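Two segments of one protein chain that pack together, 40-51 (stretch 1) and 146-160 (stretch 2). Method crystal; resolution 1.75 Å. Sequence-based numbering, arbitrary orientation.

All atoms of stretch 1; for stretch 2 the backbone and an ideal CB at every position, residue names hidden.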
# COMPACT_ATOMS: atom_id res chain seq x y z
N THR A 40 15.71 0.82 -0.26
CA THR A 40 16.24 0.56 1.07
C THR A 40 15.20 0.97 2.10
O THR A 40 14.64 2.07 2.02
CB THR A 40 17.55 1.31 1.31
OG1 THR A 40 18.55 0.81 0.41
CG2 THR A 40 18.03 1.09 2.73
N ALA A 41 14.94 0.09 3.06
CA ALA A 41 14.02 0.36 4.15
C ALA A 41 14.78 0.82 5.38
O ALA A 41 15.89 0.36 5.66
CB ALA A 41 13.19 -0.89 4.49
N SER A 42 14.17 1.75 6.12
CA SER A 42 14.76 2.22 7.36
C SER A 42 13.65 2.66 8.31
O SER A 42 12.48 2.72 7.94
CB SER A 42 15.75 3.37 7.13
OG SER A 42 15.14 4.46 6.48
N LYS A 43 14.05 2.96 9.55
CA LYS A 43 13.14 3.53 10.55
C LYS A 43 11.97 2.58 10.83
O LYS A 43 10.81 2.96 10.78
CB LYS A 43 12.63 4.89 10.10
CG LYS A 43 13.67 5.99 9.95
CD LYS A 43 12.99 7.34 9.72
CE LYS A 43 14.00 8.46 9.49
NZ LYS A 43 13.95 9.02 8.10
N ILE A 44 12.32 1.34 11.16
CA ILE A 44 11.32 0.31 11.48
C ILE A 44 10.55 0.72 12.73
O ILE A 44 11.14 0.94 13.80
CB ILE A 44 12.00 -1.05 11.69
CG1 ILE A 44 13.06 -1.30 10.62
CG2 ILE A 44 10.96 -2.16 11.75
CD1 ILE A 44 12.54 -1.29 9.22
N VAL A 45 9.23 0.79 12.62
CA VAL A 45 8.38 1.14 13.76
C VAL A 45 7.23 0.14 13.83
O VAL A 45 6.88 -0.51 12.84
CB VAL A 45 7.85 2.58 13.66
CG1 VAL A 45 8.99 3.57 13.88
CG2 VAL A 45 7.20 2.80 12.31
N ARG A 46 6.64 0.01 15.02
CA ARG A 46 5.55 -0.93 15.21
C ARG A 46 4.52 -0.35 16.16
O ARG A 46 4.83 0.47 17.02
CB ARG A 46 6.02 -2.28 15.77
CG ARG A 46 7.14 -2.94 15.01
CD ARG A 46 7.09 -4.45 15.16
NE ARG A 46 8.36 -5.10 14.83
CZ ARG A 46 8.92 -5.10 13.62
NH1 ARG A 46 8.32 -4.50 12.60
NH2 ARG A 46 10.08 -5.72 13.43
N GLY A 47 3.28 -0.81 16.00
CA GLY A 47 2.27 -0.41 16.96
C GLY A 47 1.06 -1.31 16.83
O GLY A 47 1.12 -2.35 16.18
N GLU A 48 -0.03 -0.88 17.47
CA GLU A 48 -1.27 -1.66 17.48
C GLU A 48 -2.45 -0.70 17.52
O GLU A 48 -2.52 0.14 18.42
CB GLU A 48 -1.31 -2.59 18.69
CG GLU A 48 -2.59 -3.39 18.78
CD GLU A 48 -2.49 -4.58 19.71
OE1 GLU A 48 -1.40 -4.81 20.29
OE2 GLU A 48 -3.50 -5.31 19.86
N GLU A 49 -3.36 -0.83 16.56
CA GLU A 49 -4.52 0.06 16.56
C GLU A 49 -5.57 -0.48 15.61
O GLU A 49 -5.33 -1.44 14.86
CB GLU A 49 -4.13 1.49 16.16
CG GLU A 49 -3.64 1.64 14.74
CD GLU A 49 -2.94 2.97 14.51
OE1 GLU A 49 -3.41 3.76 13.66
OE2 GLU A 49 -1.92 3.22 15.19
N ARG A 50 -6.75 0.14 15.65
CA ARG A 50 -7.79 -0.21 14.69
C ARG A 50 -7.39 0.28 13.30
O ARG A 50 -7.21 1.48 13.09
CB ARG A 50 -9.12 0.41 15.11
CG ARG A 50 -9.69 -0.26 16.35
CD ARG A 50 -10.84 0.54 16.93
NE ARG A 50 -12.05 0.39 16.12
CZ ARG A 50 -13.24 0.89 16.46
NH1 ARG A 50 -13.38 1.55 17.60
NH2 ARG A 50 -14.28 0.70 15.67
N LEU A 51 -7.27 -0.65 12.36
CA LEU A 51 -6.80 -0.34 11.02
C LEU A 51 -7.99 -0.21 10.07
O LEU A 51 -9.13 -0.54 10.39
CB LEU A 51 -5.84 -1.43 10.53
CG LEU A 51 -4.66 -1.69 11.46
CD1 LEU A 51 -3.77 -2.82 10.90
CD2 LEU A 51 -3.86 -0.42 11.62
N UNK A 146 -13.16 0.33 5.15
CA UNK A 146 -13.90 0.38 6.41
C UNK A 146 -12.94 0.31 7.59
O UNK A 146 -11.95 -0.41 7.54
CB UNK A 146 -14.92 -0.76 6.48
N UNK A 147 -13.27 1.03 8.66
CA UNK A 147 -12.50 0.92 9.89
C UNK A 147 -12.81 -0.40 10.57
O UNK A 147 -13.98 -0.78 10.72
CB UNK A 147 -12.80 2.09 10.83
N UNK A 148 -11.77 -1.12 10.98
CA UNK A 148 -11.96 -2.38 11.68
C UNK A 148 -12.34 -2.15 13.13
O UNK A 148 -11.97 -1.15 13.75
CB UNK A 148 -10.69 -3.23 11.60
N UNK A 149 -13.09 -3.10 13.69
CA UNK A 149 -13.68 -2.86 15.00
C UNK A 149 -12.77 -3.25 16.16
O UNK A 149 -13.12 -2.95 17.31
CB UNK A 149 -15.00 -3.63 15.11
N UNK A 150 -11.64 -3.90 15.91
CA UNK A 150 -10.71 -4.25 16.97
C UNK A 150 -9.29 -3.94 16.52
O UNK A 150 -8.98 -4.04 15.33
CB UNK A 150 -10.85 -5.72 17.35
N UNK A 151 -8.40 -3.58 17.45
CA UNK A 151 -7.03 -3.23 17.08
C UNK A 151 -6.23 -4.44 16.66
O UNK A 151 -6.43 -5.55 17.15
CB UNK A 151 -6.33 -2.53 18.24
N UNK A 152 -5.28 -4.21 15.76
CA UNK A 152 -4.35 -5.26 15.35
C UNK A 152 -2.97 -4.64 15.18
O UNK A 152 -2.82 -3.42 15.07
CB UNK A 152 -4.81 -5.94 14.06
N UNK A 153 -1.96 -5.51 15.17
CA UNK A 153 -0.58 -5.04 15.12
C UNK A 153 -0.21 -4.64 13.70
O UNK A 153 -0.61 -5.28 12.73
CB UNK A 153 0.38 -6.12 15.64
N UNK A 154 0.58 -3.58 13.60
CA UNK A 154 1.07 -3.06 12.34
C UNK A 154 2.56 -2.77 12.46
O UNK A 154 3.10 -2.58 13.55
CB UNK A 154 0.30 -1.80 11.93
N UNK A 155 3.20 -2.70 11.29
CA UNK A 155 4.61 -2.37 11.15
C UNK A 155 4.77 -1.37 10.02
O UNK A 155 4.07 -1.45 9.00
CB UNK A 155 5.45 -3.62 10.89
N UNK A 156 5.68 -0.42 10.22
CA UNK A 156 5.94 0.60 9.22
C UNK A 156 7.43 0.84 9.09
O UNK A 156 8.23 0.41 9.93
CB UNK A 156 5.22 1.90 9.57
N UNK A 157 7.79 1.52 8.01
CA UNK A 157 9.17 1.91 7.74
C UNK A 157 9.14 2.94 6.63
O UNK A 157 8.12 3.14 5.97
CB UNK A 157 10.04 0.71 7.36
N UNK A 158 10.26 3.61 6.44
CA UNK A 158 10.42 4.50 5.30
C UNK A 158 11.23 3.77 4.25
O UNK A 158 12.00 2.84 4.54
CB UNK A 158 11.09 5.82 5.70
N UNK A 159 11.03 4.18 3.01
CA UNK A 159 11.72 3.61 1.86
C UNK A 159 12.31 4.78 1.08
O UNK A 159 11.68 5.83 0.95
CB UNK A 159 10.78 2.77 0.99
N UNK A 160 13.53 4.60 0.58
CA UNK A 160 14.23 5.66 -0.13
C UNK A 160 13.68 5.81 -1.54
O UNK A 160 12.66 5.21 -1.91
CB UNK A 160 15.73 5.38 -0.17

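Position 146 sends its CB sideways with nothing of stretch 1 near, so almost anything fits; it is Glu146, barely in contact. At 147 the CB lies 4.5 Å from Leu51 O, and the Arg50 guanidinium is within reach. An aliphatic or an acid would suit. Leu147 lays CD2 over one face of that guanidinium, 3.8 Å from Arg50 NH2, while a water joins its carbonyl to Arg50 NH2.

Position 148 works first through its backbone: the N of 148 donates to Leu51 O (2.8 Å), and the O of 148 accepts from Arg50 NE (2.8 Å). The side chain is loosely specified, and polar types are reasonable. Glu148 reaches a water with OE1, and the same water accepts from Leu51 N.

Positions 149 and 150 point away, leaving the choice open. Glu149 still places its carbonyl over the guanidinium face opposite Leu147; 150 is Glu150.

At 151 phi is -72° and the N makes no hydrogen bond to stretch 1, so proline is allowed. Pro151 sets CB 4.0 Å from Glu48 CG.

From 152 the chain pairs antiparallel with stretch 1. The CB at 152 shares a face with Glu49 and sits 4.6 Å from Leu51 CD1; a small or beta-branched residue would suit. Thr152 brings OG1 to 3.2 Å from Leu51 CD1 and to the water held by Leu51 N. Position 153, beside Glu48 on the other face, favours a long, polar chain. Lys153 passes its CG 4.0 Å from Glu48 OE1.

Position 154 faces the bare surface of Gly47, with Val45 and Glu49 along the same face: room for a broad, flat side chain, preferably with a donor. Trp154 fills it. Gly47 CA lies 3.7 Å from the centroid of the five-membered ring of Trp154, over its face; an ideal CB on Gly47 would clash with Trp154 CZ2. Trp154 NE1 donates a weak hydrogen bond to Glu49 OE2 (3.1 Å).

At 155, the CB is 3.5 Å from Arg46 NH1, calling for a small acceptor; Ser155 OG takes a weak hydrogen bond from Arg46 NH1 (3.1 Å). At 156 an ideal CB would be tight against Val45 CG2 (3.5 Å), so glycine suits best; Gly156 pairs its N and O with Val45 O and N.

Beside the bulge, 157 meets Ile44 CD1 and Ala41, so hydrophobics suit. Phe157 has Ala41 CB over one ring face. Position 158, near the Lys43 aliphatic chain, suits a beta-branched residue: Val158 CG2 is 3.6 Å from Lys43 CB. Position 159 pairs with Ala41 and takes a modest aliphatic, Val159. Finally, 160 points toward Thr40, whose N no backbone oxygen of stretch 2 accepts, inviting an acceptor; Asp160 OD1 accepts from Thr40 N at 2.6 Å.

Stretch 2 146-160: ELEEEPTKWSGFVVD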
# COMPACT_ATOMS: atom_id res chain seq x y z
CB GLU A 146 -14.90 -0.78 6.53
CG GLU A 146 -16.03 -0.79 5.49
CD GLU A 146 -17.02 0.36 5.68
OE1 GLU A 146 -17.00 1.01 6.74
OE2 GLU A 146 -17.82 0.60 4.75
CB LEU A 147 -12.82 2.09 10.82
CG LEU A 147 -12.13 2.11 12.18
CD1 LEU A 147 -10.66 2.47 12.05
CD2 LEU A 147 -12.83 3.09 13.11
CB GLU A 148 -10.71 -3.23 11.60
CG GLU A 148 -10.41 -3.68 10.20
CD GLU A 148 -9.64 -4.95 10.19
OE1 GLU A 148 -8.62 -5.00 10.91
OE2 GLU A 148 -10.06 -5.91 9.50
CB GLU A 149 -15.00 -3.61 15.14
CG GLU A 149 -14.86 -5.10 15.13
CD GLU A 149 -16.20 -5.77 15.24
OE1 GLU A 149 -16.93 -5.50 16.23
OE2 GLU A 149 -16.53 -6.55 14.32
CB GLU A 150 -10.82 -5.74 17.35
CG GLU A 150 -12.13 -6.10 18.05
CD GLU A 150 -12.15 -5.77 19.55
OE1 GLU A 150 -11.32 -4.96 20.04
OE2 GLU A 150 -13.02 -6.33 20.26
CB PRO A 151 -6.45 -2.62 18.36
CG PRO A 151 -7.58 -2.48 19.31
CD PRO A 151 -8.63 -3.46 18.90
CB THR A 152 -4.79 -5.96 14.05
OG1 THR A 152 -4.83 -5.02 12.97
CG2 THR A 152 -6.18 -6.60 14.20
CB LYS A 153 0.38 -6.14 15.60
CG LYS A 153 0.24 -6.43 17.08
CD LYS A 153 1.18 -7.56 17.51
CE LYS A 153 1.07 -7.82 19.00
NZ LYS A 153 2.20 -8.64 19.52
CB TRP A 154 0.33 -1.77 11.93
CG TRP A 154 0.39 -0.66 12.95
CD1 TRP A 154 -0.55 -0.36 13.89
CD2 TRP A 154 1.45 0.31 13.12
NE1 TRP A 154 -0.16 0.73 14.63
CE2 TRP A 154 1.06 1.16 14.18
CE3 TRP A 154 2.67 0.53 12.49
CZ2 TRP A 154 1.86 2.22 14.62
CZ3 TRP A 154 3.46 1.59 12.93
CH2 TRP A 154 3.05 2.41 13.98
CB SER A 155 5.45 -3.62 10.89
OG SER A 155 5.27 -4.58 11.92
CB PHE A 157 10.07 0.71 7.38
CG PHE A 157 9.46 -0.23 6.36
CD1 PHE A 157 9.30 0.16 5.05
CD2 PHE A 157 9.09 -1.51 6.72
CE1 PHE A 157 8.76 -0.71 4.11
CE2 PHE A 157 8.54 -2.39 5.79
CZ PHE A 157 8.37 -1.98 4.48
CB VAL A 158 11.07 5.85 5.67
CG1 VAL A 158 10.04 6.80 6.26
CG2 VAL A 158 12.22 5.65 6.61
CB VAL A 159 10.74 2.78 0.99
CG1 VAL A 159 11.21 2.68 -0.44
CG2 VAL A 159 10.54 1.40 1.59
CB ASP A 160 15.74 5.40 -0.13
CG ASP A 160 16.12 4.20 -0.98
OD1 ASP A 160 15.33 3.24 -1.07
OD2 ASP A 160 17.23 4.22 -1.56
O HOH W 1 -15.47 -0.40 13.35
O HOH W 2 -7.54 -3.59 12.99
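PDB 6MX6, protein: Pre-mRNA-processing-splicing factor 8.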